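Local coordinates for fluoride-specific ion channel FluC (Bordetella pertussis, PDB 5NKQ), which forms a dual-topology, double-barrelled membrane channel that passes fluoride but not chloride, lowering the toxic fluoride concentration inside the cell, at residues A[47-52]-A[73-78]; A[21-26]-A[40-45]; A[53-58]-A[122-127]; A[33-38]-A[98-103]. All blocks are in the same frame, centred on the assembly; numbering follows the deposited sequence.

Interaction 1: residues A[47-52]-A[73-78]. With NA (sodium ion), chain I.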
loop_
_atom_site.group_PDB
_atom_site.type_symbol
_atom_site.label_atom_id
_atom_site.label_comp_id
_atom_site.label_asym_id
_atom_site.label_seq_id
_atom_site.Cartn_x
_atom_site.Cartn_y
_atom_site.Cartn_z
ATOM N N GLY A 47 -2.897 -3.657 8.234
ATOM C CA GLY A 47 -2.491 -2.598 9.143
ATOM C C GLY A 47 -2.553 -3.029 10.596
ATOM O O GLY A 47 -1.677 -2.685 11.394
ATOM N N TYR A 48 -3.585 -3.793 10.958
ATOM C CA TYR A 48 -3.681 -4.307 12.320
ATOM C C TYR A 48 -2.599 -5.344 12.597
ATOM O O TYR A 48 -2.000 -5.350 13.679
ATOM C CB TYR A 48 -5.071 -4.902 12.555
ATOM C CG TYR A 48 -5.265 -5.506 13.928
ATOM C CD1 TYR A 48 -5.573 -4.707 15.022
ATOM C CD2 TYR A 48 -5.152 -6.876 14.129
ATOM C CE1 TYR A 48 -5.756 -5.255 16.278
ATOM C CE2 TYR A 48 -5.333 -7.433 15.381
ATOM C CZ TYR A 48 -5.634 -6.617 16.452
ATOM O OH TYR A 48 -5.815 -7.165 17.701
ATOM N N LEU A 49 -2.328 -6.221 11.628
ATOM C CA LEU A 49 -1.389 -7.313 11.865
ATOM C C LEU A 49 0.051 -6.822 11.958
ATOM O O LEU A 49 0.870 -7.452 12.635
ATOM C CB LEU A 49 -1.525 -8.368 10.769
ATOM C CG LEU A 49 -2.797 -9.217 10.831
ATOM C CD1 LEU A 49 -2.837 -10.223 9.691
ATOM C CD2 LEU A 49 -2.897 -9.919 12.176
ATOM N N ILE A 50 0.384 -5.715 11.293
ATOM C CA ILE A 50 1.744 -5.202 11.425
ATOM C C ILE A 50 1.920 -4.495 12.763
ATOM O O ILE A 50 3.027 -4.466 13.311
ATOM C CB ILE A 50 2.113 -4.291 10.240
ATOM C CG1 ILE A 50 3.623 -4.037 10.223
ATOM C CG2 ILE A 50 1.345 -2.979 10.293
ATOM C CD1 ILE A 50 4.111 -3.307 8.994
ATOM N N GLY A 51 0.848 -3.927 13.318
ATOM C CA GLY A 51 0.913 -3.452 14.689
ATOM C C GLY A 51 1.103 -4.592 15.669
ATOM O O GLY A 51 1.822 -4.459 16.663
ATOM N N VAL A 52 0.467 -5.734 15.395
ATOM C CA VAL A 52 0.688 -6.928 16.206
ATOM C C VAL A 52 2.127 -7.405 16.060
ATOM O O VAL A 52 2.798 -7.728 17.047
ATOM C CB VAL A 52 -0.313 -8.031 15.817
ATOM C CG1 VAL A 52 0.046 -9.344 16.500
ATOM C CG2 VAL A 52 -1.735 -7.608 16.163
ATOM N N THR A 73 7.619 -8.272 5.949
ATOM C CA THR A 73 8.087 -7.947 4.605
ATOM C C THR A 73 7.422 -8.835 3.560
ATOM O O THR A 73 7.071 -8.369 2.469
ATOM C CB THR A 73 9.610 -8.080 4.532
ATOM O OG1 THR A 73 10.210 -7.286 5.564
ATOM C CG2 THR A 73 10.126 -7.614 3.178
ATOM N N GLY A 74 7.232 -10.112 3.879
ATOM C CA GLY A 74 6.608 -11.035 2.955
ATOM C C GLY A 74 5.094 -11.028 3.017
ATOM O O GLY A 74 4.437 -10.448 2.148
ATOM N N PHE A 75 4.532 -11.654 4.055
ATOM C CA PHE A 75 3.088 -11.871 4.112
ATOM C C PHE A 75 2.321 -10.553 4.117
ATOM O O PHE A 75 1.458 -10.318 3.264
ATOM C CB PHE A 75 2.733 -12.708 5.342
ATOM C CG PHE A 75 1.256 -12.922 5.518
ATOM C CD1 PHE A 75 0.576 -13.826 4.719
ATOM C CD2 PHE A 75 0.551 -12.221 6.480
ATOM C CE1 PHE A 75 -0.784 -14.025 4.875
ATOM C CE2 PHE A 75 -0.808 -12.416 6.643
ATOM C CZ PHE A 75 -1.477 -13.319 5.839
ATOM N N LEU A 76 2.618 -9.680 5.081
ATOM C CA LEU A 76 1.894 -8.415 5.165
ATOM C C LEU A 76 2.217 -7.502 3.990
ATOM O O LEU A 76 1.379 -6.681 3.598
ATOM C CB LEU A 76 2.206 -7.726 6.491
ATOM C CG LEU A 76 1.726 -8.516 7.709
ATOM C CD1 LEU A 76 2.111 -7.816 8.999
ATOM C CD2 LEU A 76 0.222 -8.739 7.635
ATOM N N GLY A 77 3.414 -7.630 3.415
ATOM C CA GLY A 77 3.744 -6.882 2.217
ATOM C C GLY A 77 3.033 -7.376 0.976
ATOM O O GLY A 77 2.914 -6.627 0.002
ATOM N N GLY A 78 2.564 -8.620 0.987
ATOM C CA GLY A 78 1.789 -9.140 -0.121
ATOM C C GLY A 78 0.302 -9.002 0.119
ATOM O O GLY A 78 -0.490 -8.968 -0.828
HETATM NA NA NA I . 1.676 -5.085 -1.156
#

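Interaction 2: residues A[21-26]-A[40-45]. With F (fluoride ion), chain J.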
loop_
_atom_site.group_PDB
_atom_site.type_symbol
_atom_site.label_atom_id
_atom_site.label_comp_id
_atom_site.label_asym_id
_atom_site.label_seq_id
_atom_site.Cartn_x
_atom_site.Cartn_y
_atom_site.Cartn_z
ATOM N N TRP A 21 -2.137 -14.200 -2.257
ATOM C CA TRP A 21 -3.261 -15.113 -2.437
ATOM C C TRP A 21 -4.440 -14.707 -1.563
ATOM O O TRP A 21 -5.596 -14.774 -1.996
ATOM C CB TRP A 21 -2.832 -16.547 -2.120
ATOM C CG TRP A 21 -1.986 -17.183 -3.182
ATOM C CD1 TRP A 21 -1.713 -16.686 -4.422
ATOM C CD2 TRP A 21 -1.303 -18.440 -3.094
ATOM N NE1 TRP A 21 -0.902 -17.555 -5.113
ATOM C CE2 TRP A 21 -0.636 -18.640 -4.319
ATOM C CE3 TRP A 21 -1.191 -19.415 -2.097
ATOM C CZ2 TRP A 21 0.131 -19.776 -4.576
ATOM C CZ3 TRP A 21 -0.427 -20.542 -2.353
ATOM C CH2 TRP A 21 0.223 -20.712 -3.582
ATOM N N LEU A 22 -4.166 -14.281 -0.328
ATOM C CA LEU A 22 -5.240 -13.876 0.572
ATOM C C LEU A 22 -5.913 -12.597 0.091
ATOM O O LEU A 22 -7.146 -12.493 0.112
ATOM C CB LEU A 22 -4.697 -13.700 1.990
ATOM C CG LEU A 22 -5.704 -13.229 3.040
ATOM C CD1 LEU A 22 -6.908 -14.159 3.081
ATOM C CD2 LEU A 22 -5.045 -13.135 4.407
ATOM N N ARG A 23 -5.124 -11.610 -0.341
ATOM C CA ARG A 23 -5.706 -10.382 -0.875
ATOM C C ARG A 23 -6.530 -10.664 -2.125
ATOM O O ARG A 23 -7.601 -10.077 -2.319
ATOM C CB ARG A 23 -4.603 -9.366 -1.173
ATOM C CG ARG A 23 -5.040 -8.217 -2.067
ATOM C CD ARG A 23 -3.963 -7.149 -2.167
ATOM N NE ARG A 23 -2.642 -7.719 -2.415
ATOM C CZ ARG A 23 -2.138 -7.945 -3.624
ATOM N NH1 ARG A 23 -2.849 -7.649 -4.703
ATOM N NH2 ARG A 23 -0.927 -8.466 -3.753
ATOM N N TRP A 24 -6.048 -11.569 -2.980
ATOM C CA TRP A 24 -6.786 -11.917 -4.190
ATOM C C TRP A 24 -8.126 -12.562 -3.854
ATOM O O TRP A 24 -9.151 -12.229 -4.460
ATOM C CB TRP A 24 -5.936 -12.844 -5.060
ATOM C CG TRP A 24 -6.622 -13.334 -6.295
ATOM C CD1 TRP A 24 -7.224 -12.576 -7.257
ATOM C CD2 TRP A 24 -6.755 -14.697 -6.718
ATOM N NE1 TRP A 24 -7.734 -13.383 -8.245
ATOM C CE2 TRP A 24 -7.457 -14.689 -7.939
ATOM C CE3 TRP A 24 -6.349 -15.923 -6.180
ATOM C CZ2 TRP A 24 -7.765 -15.858 -8.630
ATOM C CZ3 TRP A 24 -6.657 -17.082 -6.868
ATOM C CH2 TRP A 24 -7.358 -17.042 -8.079
ATOM N N VAL A 25 -8.139 -13.477 -2.883
ATOM C CA VAL A 25 -9.387 -14.124 -2.491
ATOM C C VAL A 25 -10.325 -13.123 -1.827
ATOM O O VAL A 25 -11.532 -13.104 -2.104
ATOM C CB VAL A 25 -9.100 -15.329 -1.577
ATOM C CG1 VAL A 25 -10.389 -15.859 -0.971
ATOM C CG2 VAL A 25 -8.389 -16.426 -2.355
ATOM N N LEU A 26 -9.789 -12.274 -0.944
ATOM C CA LEU A 26 -10.618 -11.264 -0.291
ATOM C C LEU A 26 -11.268 -10.340 -1.310
ATOM O O LEU A 26 -12.425 -9.936 -1.145
ATOM C CB LEU A 26 -9.781 -10.459 0.705
ATOM C CG LEU A 26 -9.440 -11.138 2.032
ATOM C CD1 LEU A 26 -8.420 -10.316 2.805
ATOM C CD2 LEU A 26 -10.698 -11.347 2.860
ATOM N N LEU A 40 -9.976 -2.788 0.806
ATOM C CA LEU A 40 -9.971 -2.110 2.098
ATOM C C LEU A 40 -9.790 -3.104 3.239
ATOM O O LEU A 40 -9.049 -2.833 4.191
ATOM C CB LEU A 40 -11.262 -1.313 2.274
ATOM C CG LEU A 40 -11.372 -0.475 3.549
ATOM C CD1 LEU A 40 -10.237 0.535 3.620
ATOM C CD2 LEU A 40 -12.722 0.223 3.613
ATOM N N THR A 41 -10.454 -4.260 3.157
ATOM C CA THR A 41 -10.280 -5.283 4.185
ATOM C C THR A 41 -8.834 -5.756 4.248
ATOM O O THR A 41 -8.278 -5.931 5.338
ATOM C CB THR A 41 -11.219 -6.461 3.922
ATOM O OG1 THR A 41 -12.578 -6.015 3.991
ATOM C CG2 THR A 41 -11.000 -7.565 4.951
ATOM N N ALA A 42 -8.204 -5.954 3.088
ATOM C CA ALA A 42 -6.813 -6.397 3.068
ATOM C C ALA A 42 -5.894 -5.361 3.700
ATOM O O ALA A 42 -4.964 -5.711 4.437
ATOM C CB ALA A 42 -6.379 -6.698 1.633
ATOM N N ASN A 43 -6.139 -4.076 3.429
ATOM C CA ASN A 43 -5.296 -3.030 3.996
ATOM C C ASN A 43 -5.571 -2.838 5.483
ATOM O O ASN A 43 -4.642 -2.601 6.264
ATOM C CB ASN A 43 -5.497 -1.720 3.235
ATOM C CG ASN A 43 -4.828 -1.730 1.874
ATOM O OD1 ASN A 43 -3.861 -2.458 1.653
ATOM N ND2 ASN A 43 -5.337 -0.915 0.956
ATOM N N LEU A 44 -6.837 -2.937 5.895
ATOM C CA LEU A 44 -7.167 -2.781 7.308
ATOM C C LEU A 44 -6.625 -3.944 8.132
ATOM O O LEU A 44 -6.046 -3.739 9.205
ATOM C CB LEU A 44 -8.680 -2.654 7.488
ATOM C CG LEU A 44 -9.329 -1.356 7.005
ATOM C CD1 LEU A 44 -10.831 -1.386 7.238
ATOM C CD2 LEU A 44 -8.700 -0.155 7.689
ATOM N N VAL A 45 -6.811 -5.174 7.647
ATOM C CA VAL A 45 -6.291 -6.339 8.359
ATOM C C VAL A 45 -4.769 -6.309 8.388
ATOM O O VAL A 45 -4.146 -6.591 9.420
ATOM C CB VAL A 45 -6.824 -7.636 7.721
ATOM C CG1 VAL A 45 -6.071 -8.844 8.251
ATOM C CG2 VAL A 45 -8.314 -7.778 7.989
HETATM F F F J . -7.730 0.471 0.507
#

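Interaction 3: residues A[53-58]-A[122-127]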
loop_
_atom_site.group_PDB
_atom_site.type_symbol
_atom_site.label_atom_id
_atom_site.label_comp_id
_atom_site.label_asym_id
_atom_site.label_seq_id
_atom_site.Cartn_x
_atom_site.Cartn_y
_atom_site.Cartn_z
ATOM N N MET A 53 2.623 -7.451 14.820
ATOM C CA MET A 53 3.967 -7.969 14.581
ATOM C C MET A 53 5.034 -7.061 15.178
ATOM O O MET A 53 5.979 -7.543 15.811
ATOM C CB MET A 53 4.198 -8.162 13.084
ATOM C CG MET A 53 3.492 -9.373 12.499
ATOM S SD MET A 53 3.888 -10.896 13.385
ATOM C CE MET A 53 5.672 -10.936 13.221
ATOM N N VAL A 54 4.904 -5.745 14.986
ATOM C CA VAL A 54 5.886 -4.812 15.535
ATOM C C VAL A 54 5.972 -4.956 17.050
ATOM O O VAL A 54 7.064 -4.922 17.632
ATOM C CB VAL A 54 5.546 -3.369 15.118
ATOM C CG1 VAL A 54 6.291 -2.367 15.986
ATOM C CG2 VAL A 54 5.891 -3.150 13.654
ATOM N N ALA A 55 4.829 -5.140 17.712
ATOM C CA ALA A 55 4.841 -5.297 19.162
ATOM C C ALA A 55 5.414 -6.651 19.569
ATOM O O ALA A 55 6.109 -6.755 20.587
ATOM C CB ALA A 55 3.432 -5.114 19.721
ATOM N N LEU A 56 5.140 -7.698 18.786
ATOM C CA LEU A 56 5.682 -9.017 19.102
ATOM C C LEU A 56 7.190 -9.064 18.889
ATOM O O LEU A 56 7.915 -9.681 19.678
ATOM C CB LEU A 56 4.991 -10.088 18.260
ATOM C CG LEU A 56 3.575 -10.489 18.677
ATOM C CD1 LEU A 56 2.997 -11.496 17.697
ATOM C CD2 LEU A 56 3.578 -11.055 20.089
ATOM N N ILE A 57 7.679 -8.425 17.822
ATOM C CA ILE A 57 9.115 -8.411 17.550
ATOM C C ILE A 57 9.863 -7.700 18.671
ATOM O O ILE A 57 10.940 -8.138 19.094
ATOM C CB ILE A 57 9.389 -7.760 16.181
ATOM C CG1 ILE A 57 8.813 -8.621 15.056
ATOM C CG2 ILE A 57 10.880 -7.541 15.975
ATOM C CD1 ILE A 57 8.695 -7.895 13.739
ATOM N N ALA A 58 9.300 -6.599 19.175
ATOM C CA ALA A 58 9.952 -5.861 20.253
ATOM C C ALA A 58 10.032 -6.686 21.532
ATOM O O ALA A 58 10.971 -6.518 22.319
ATOM C CB ALA A 58 9.211 -4.549 20.513
ATOM N N THR A 122 -2.965 -4.017 21.394
ATOM C CA THR A 122 -3.490 -5.340 21.720
ATOM C C THR A 122 -2.406 -6.231 22.311
ATOM O O THR A 122 -2.620 -6.892 23.334
ATOM C CB THR A 122 -4.096 -5.988 20.474
ATOM O OG1 THR A 122 -5.164 -5.171 19.980
ATOM C CG2 THR A 122 -4.636 -7.372 20.804
ATOM N N VAL A 123 -1.231 -6.262 21.681
ATOM C CA VAL A 123 -0.152 -7.116 22.169
ATOM C C VAL A 123 0.436 -6.555 23.457
ATOM O O VAL A 123 0.698 -7.299 24.410
ATOM C CB VAL A 123 0.922 -7.287 21.080
ATOM C CG1 VAL A 123 2.124 -8.041 21.629
ATOM C CG2 VAL A 123 0.340 -8.008 19.877
ATOM N N ARG A 124 0.649 -5.237 23.513
ATOM C CA ARG A 124 1.205 -4.627 24.717
ATOM C C ARG A 124 0.273 -4.792 25.912
ATOM O O ARG A 124 0.736 -4.841 27.057
ATOM C CB ARG A 124 1.502 -3.150 24.464
ATOM C CG ARG A 124 2.648 -2.918 23.489
ATOM C CD ARG A 124 2.684 -1.484 22.987
ATOM N NE ARG A 124 3.805 -1.259 22.078
ATOM C CZ ARG A 124 3.992 -0.143 21.381
ATOM N NH1 ARG A 124 3.127 0.857 21.482
ATOM N NH2 ARG A 124 5.041 -0.028 20.579
ATOM N N LEU A 125 -1.036 -4.882 25.667
ATOM C CA LEU A 125 -1.972 -5.159 26.751
ATOM C C LEU A 125 -1.841 -6.598 27.234
ATOM O O LEU A 125 -1.871 -6.860 28.442
ATOM C CB LEU A 125 -3.402 -4.862 26.289
ATOM C CG LEU A 125 -4.602 -5.009 27.234
ATOM C CD1 LEU A 125 -5.176 -6.419 27.190
ATOM C CD2 LEU A 125 -4.244 -4.613 28.662
ATOM N N LEU A 126 -1.684 -7.544 26.306
ATOM C CA LEU A 126 -1.566 -8.952 26.666
ATOM C C LEU A 126 -0.215 -9.299 27.281
ATOM O O LEU A 126 -0.045 -10.427 27.756
ATOM C CB LEU A 126 -1.812 -9.826 25.436
ATOM C CG LEU A 126 -3.226 -9.790 24.851
ATOM C CD1 LEU A 126 -3.253 -10.432 23.472
ATOM C CD2 LEU A 126 -4.206 -10.484 25.785
ATOM N N LEU A 127 0.740 -8.371 27.282
ATOM C CA LEU A 127 2.052 -8.615 27.865
ATOM C C LEU A 127 2.155 -8.178 29.320
ATOM O O LEU A 127 3.111 -8.569 29.999
ATOM C CB LEU A 127 3.136 -7.905 27.046
ATOM C CG LEU A 127 3.434 -8.485 25.664
ATOM C CD1 LEU A 127 4.450 -7.624 24.932
ATOM C CD2 LEU A 127 3.926 -9.919 25.781
#

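Interaction 4: residues A[33-38]-A[98-103]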
loop_
_atom_site.group_PDB
_atom_site.type_symbol
_atom_site.label_atom_id
_atom_site.label_comp_id
_atom_site.label_asym_id
_atom_site.label_seq_id
_atom_site.Cartn_x
_atom_site.Cartn_y
_atom_site.Cartn_z
ATOM N N ALA A 33 -19.550 -3.742 -6.214
ATOM C CA ALA A 33 -19.706 -2.962 -7.433
ATOM C C ALA A 33 -19.566 -1.465 -7.189
ATOM O O ALA A 33 -19.285 -0.720 -8.133
ATOM C CB ALA A 33 -21.061 -3.266 -8.066
ATOM N N GLY A 34 -19.752 -1.011 -5.954
ATOM C CA GLY A 34 -19.673 0.406 -5.656
ATOM C C GLY A 34 -18.530 0.777 -4.736
ATOM O O GLY A 34 -18.065 1.920 -4.748
ATOM N N TRP A 35 -18.060 -0.182 -3.935
ATOM C CA TRP A 35 -17.009 0.072 -2.961
ATOM C C TRP A 35 -16.055 -1.118 -2.937
ATOM O O TRP A 35 -16.511 -2.273 -2.859
ATOM C CB TRP A 35 -17.603 0.314 -1.571
ATOM C CG TRP A 35 -16.641 0.907 -0.586
ATOM C CD1 TRP A 35 -15.831 0.232 0.279
ATOM C CD2 TRP A 35 -16.398 2.301 -0.359
ATOM N NE1 TRP A 35 -15.096 1.117 1.028
ATOM C CE2 TRP A 35 -15.426 2.394 0.656
ATOM C CE3 TRP A 35 -16.905 3.477 -0.916
ATOM C CZ2 TRP A 35 -14.951 3.617 1.126
ATOM C CZ3 TRP A 35 -16.434 4.690 -0.449
ATOM C CH2 TRP A 35 -15.466 4.750 0.561
ATOM N N PRO A 36 -14.743 -0.883 -3.013
ATOM C CA PRO A 36 -13.764 -1.992 -2.969
ATOM C C PRO A 36 -13.527 -2.488 -1.547
ATOM O O PRO A 36 -12.481 -2.261 -0.928
ATOM C CB PRO A 36 -12.512 -1.356 -3.590
ATOM C CG PRO A 36 -12.945 -0.018 -4.151
ATOM C CD PRO A 36 -14.097 0.403 -3.313
ATOM N N TRP A 37 -14.524 -3.193 -1.004
ATOM C CA TRP A 37 -14.424 -3.676 0.369
ATOM C C TRP A 37 -13.315 -4.710 0.531
ATOM O O TRP A 37 -12.758 -4.848 1.626
ATOM C CB TRP A 37 -15.762 -4.260 0.825
ATOM C CG TRP A 37 -16.835 -3.232 1.030
ATOM C CD1 TRP A 37 -17.929 -3.021 0.243
ATOM C CD2 TRP A 37 -16.912 -2.270 2.090
ATOM N NE1 TRP A 37 -18.685 -1.990 0.748
ATOM C CE2 TRP A 37 -18.081 -1.511 1.881
ATOM C CE3 TRP A 37 -16.106 -1.976 3.195
ATOM C CZ2 TRP A 37 -18.465 -0.479 2.736
ATOM C CZ3 TRP A 37 -16.490 -0.951 4.043
ATOM C CH2 TRP A 37 -17.657 -0.215 3.808
ATOM N N GLY A 38 -12.982 -5.441 -0.534
ATOM C CA GLY A 38 -11.930 -6.441 -0.428
ATOM C C GLY A 38 -10.554 -5.821 -0.283
ATOM O O GLY A 38 -9.757 -6.238 0.563
ATOM N N TYR A 98 -16.060 12.658 -6.317
ATOM C CA TYR A 98 -14.945 13.145 -5.510
ATOM C C TYR A 98 -15.164 12.868 -4.028
ATOM O O TYR A 98 -14.207 12.588 -3.297
ATOM C CB TYR A 98 -14.738 14.640 -5.752
ATOM C CG TYR A 98 -14.547 15.003 -7.207
ATOM C CD1 TYR A 98 -13.321 14.825 -7.832
ATOM C CD2 TYR A 98 -15.595 15.528 -7.954
ATOM C CE1 TYR A 98 -13.142 15.155 -9.163
ATOM C CE2 TYR A 98 -15.425 15.862 -9.284
ATOM C CZ TYR A 98 -14.198 15.673 -9.884
ATOM O OH TYR A 98 -14.025 16.004 -11.209
ATOM N N ALA A 99 -16.415 12.945 -3.564
ATOM C CA ALA A 99 -16.696 12.656 -2.162
ATOM C C ALA A 99 -16.471 11.186 -1.837
ATOM O O ALA A 99 -16.059 10.855 -0.719
ATOM C CB ALA A 99 -18.127 13.065 -1.816
ATOM N N THR A 100 -16.732 10.295 -2.795
ATOM C CA THR A 100 -16.475 8.876 -2.576
ATOM C C THR A 100 -14.980 8.581 -2.585
ATOM O O THR A 100 -14.494 7.772 -1.784
ATOM C CB THR A 100 -17.196 8.042 -3.636
ATOM O OG1 THR A 100 -18.606 8.287 -3.560
ATOM C CG2 THR A 100 -16.933 6.559 -3.429
ATOM N N ALA A 101 -14.233 9.232 -3.479
ATOM C CA ALA A 101 -12.790 9.020 -3.537
ATOM C C ALA A 101 -12.106 9.518 -2.271
ATOM O O ALA A 101 -11.216 8.847 -1.735
ATOM C CB ALA A 101 -12.207 9.709 -4.770
ATOM N N ALA A 102 -12.506 10.692 -1.779
ATOM C CA ALA A 102 -11.930 11.210 -0.542
ATOM C C ALA A 102 -12.294 10.330 0.646
ATOM O O ALA A 102 -11.484 10.147 1.561
ATOM C CB ALA A 102 -12.393 12.648 -0.308
ATOM N N ALA A 103 -13.508 9.773 0.647
ATOM C CA ALA A 103 -13.904 8.871 1.722
ATOM C C ALA A 103 -13.127 7.561 1.658
ATOM O O ALA A 103 -12.779 6.990 2.696
ATOM C CB ALA A 103 -15.408 8.608 1.660
#

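Interaction 1: residues A[47-52]-A[73-78]
Beside the central sodium site of the dual-topology Fluc dimer, Leu49 and Ile50 of transmembrane helix 37-59 receive Leu76 of helix 65-79. The two segments run nearly antiparallel, at 157°, with axes 10.1 Å apart, and a branched leucine is long enough to span that separation. Leu76 divides its two methyls between adjacent residues of the other helix. Leu76 CD2 reaches Leu49 CB at 3.6 Å, while Leu76 CD1 comes down on the backbone of the next residue, 3.6 Å from Ile50 N, and also touches Ile50 CB at 3.7 Å. With CG beside its own backbone N (chi1 -64°), Leu76 extends toward helix 37-59. The side chains of Leu76 and Leu49 cross at about a right angle. Farther out, Leu49 CD1 lies 4.3 Å from Phe75 CE2, at the edge of the ring and close to its plane.

A wider pi-type turn interrupts the regular helix at 73-76. Gly77 follows; having no side chain, it lets the Thr73 carbonyl lie close to its alpha carbon. Thr80 O and the Gly77 and Thr80 carbonyls of the second subunit complete the sodium site, in which Gly77 O binds the sodium ion at 2.3 Å.

Interaction 2: residues A[21-26]-A[40-45]
A buried arginine within a membrane helix makes this contact unusual: Arg23 meets Ala42 through a methylene, with Arg23 CG 4.2 Å from Ala42 CB, and carries its charge elsewhere. Two transmembrane helices of the Fluc fold, 6-30 and 37-59, come together here at 139°, and the small alanine allows the CA atoms of Arg23 and Ala42 to approach to 5.7 Å. The arginine chain is extended as far as CD and then bends about the CG-CD bond (chi3 46°), which carries the aliphatic part out from its own helix, past Ala42, before the guanidinium turns. The side chain lies about 5 Å, at its nearest, from the bound sodium ion. NE bonds to Gly78 O, and NH2 to Thr73 O of the second subunit; these carbonyls probably offset the cost of placing two positive charges so near each other.

One turn on, Leu26 packs both methyls against the other helix. Leu26 CD1 sits 4.2 Å from Ala42 CA, and Leu26 CD2 faces Thr41 CG2 at 4.3 Å. Thr41 suits this membrane helix because it can offer its methyl to the leucine while its hydroxyl bonds to the Trp37 carbonyl.

Asn43 points its amide into the fluoride pathway, on a different side of helix 37-59 from the leucine contact. Its OD1 accepts the backbone N-H of Thr81, which would fix the amide rotation and turn the ND2 end toward the ion. Ser108 OG is a second partner of this fluoride, and Asn43 ND2 donates to the fluoride ion at 2.8 Å with an N-H...F angle of 145°.

Interaction 3: residues A[53-58]-A[122-127]
Val123 places CG1 opposite its backbone N (chi1 174°), and Leu56 turns CG away from its own carbonyl carbon to lie beside the backbone N (chi1 -76°); together these torsions bring Leu56 CD2 to 3.7 Å from Val123 CG1. The two side chains cross at about a right angle. The CD2 branch of the leucine does the touching, with CG a little farther off. Ala55 is the close point of the contact. Ala55 CB lies 3.6 Å from Val123 CB and nearly as close to Val123 CG1, and such a small residue suits the place where the helix axes approach to 9.0 Å.

The segments belong to transmembrane helices 37-59 and 98-126, which run in broadly the same direction here, at 39°, near their C-terminal ends. At the exposed margin, Arg124 brings one methylene to the patch, its CG 4.4 Å from Ala55 CB. The rest of the chain is extended and carries the guanidinium onward. On another side of helix 37-59, aromatic packing from the chain of a different protein covers Val54 and Ile57.

No hydrogen bond joins the two segments. Their cohesion rests on dispersion between apolar groups, so the fit of small alanine to branched valine probably sets how near the helices come.

Interaction 4: residues A[33-38]-A[98-103]
The Trp35 indole carries Pro36 CD on one face, 3.7 Å above the plane and displaced toward the rim, and meets Ala103 at an edge, where the carbonyl carbon of that residue lies near the ring plane, 3.8 Å from Trp35 CH2. The Trp37 indole in turn has Trp35 CD1 over the centre of one face, 3.2 Å above its plane. These rings belong to the residues on either side of Pro36, the centre of an inverse gamma turn, which leads the chain into transmembrane helix 37-59 of the Fluc fold. Proline suits this place: its ring restrains phi, and at the N-cap it has no N-H for a helix to satisfy. The turn is closed by a weak bond from Trp37 N to Trp35 O.

Across the contact stands the first part of helix 98-126. With CG anti to the backbone N (chi1 -166°), Trp35 carries its six-membered ring across to this helix, and the large indole bridges backbones that stay 8.8 Å apart at the CA atoms of Trp35 and Thr100. Ala103 is small enough for the ring edge to reach its backbone, with Ala103 CB 4.0 Å from Trp35 CH2. Tyr104, a fluoride-binding residue, makes an edge-to-face pair with the same indole, which places Trp35 beside a residue of the fluoride pathway. Thr100 turns its methyl toward that ring, and Thr100 CG2 approaches obliquely to 3.6 Å from Trp35 CZ3.

All four contacts involve helix 37-59 or the turn leading into it. Interactions 1 and 2 lie near the middle of the chain, partly buried, touch the second subunit and meet each other where Gly78 O receives Arg23 NE. Their interfaces are apolar, yet ion sites border both: sodium at interaction 1, fluoride at interaction 2. Interaction 3 joins helix 98-126 to helix 37-59 itself, interaction 4 to the turn before it; their centres are about 32 Å apart on opposite sides of the chain's centre. The former, partly buried, relies on aliphatic groups, with one alanine at the close point; the latter, a surface contact, on a broad indole. Tyr48 OH to Thr122 OG1 connects interactions 1 and 3, whereas Leu40 against Trp35 connects interactions 2 and 4.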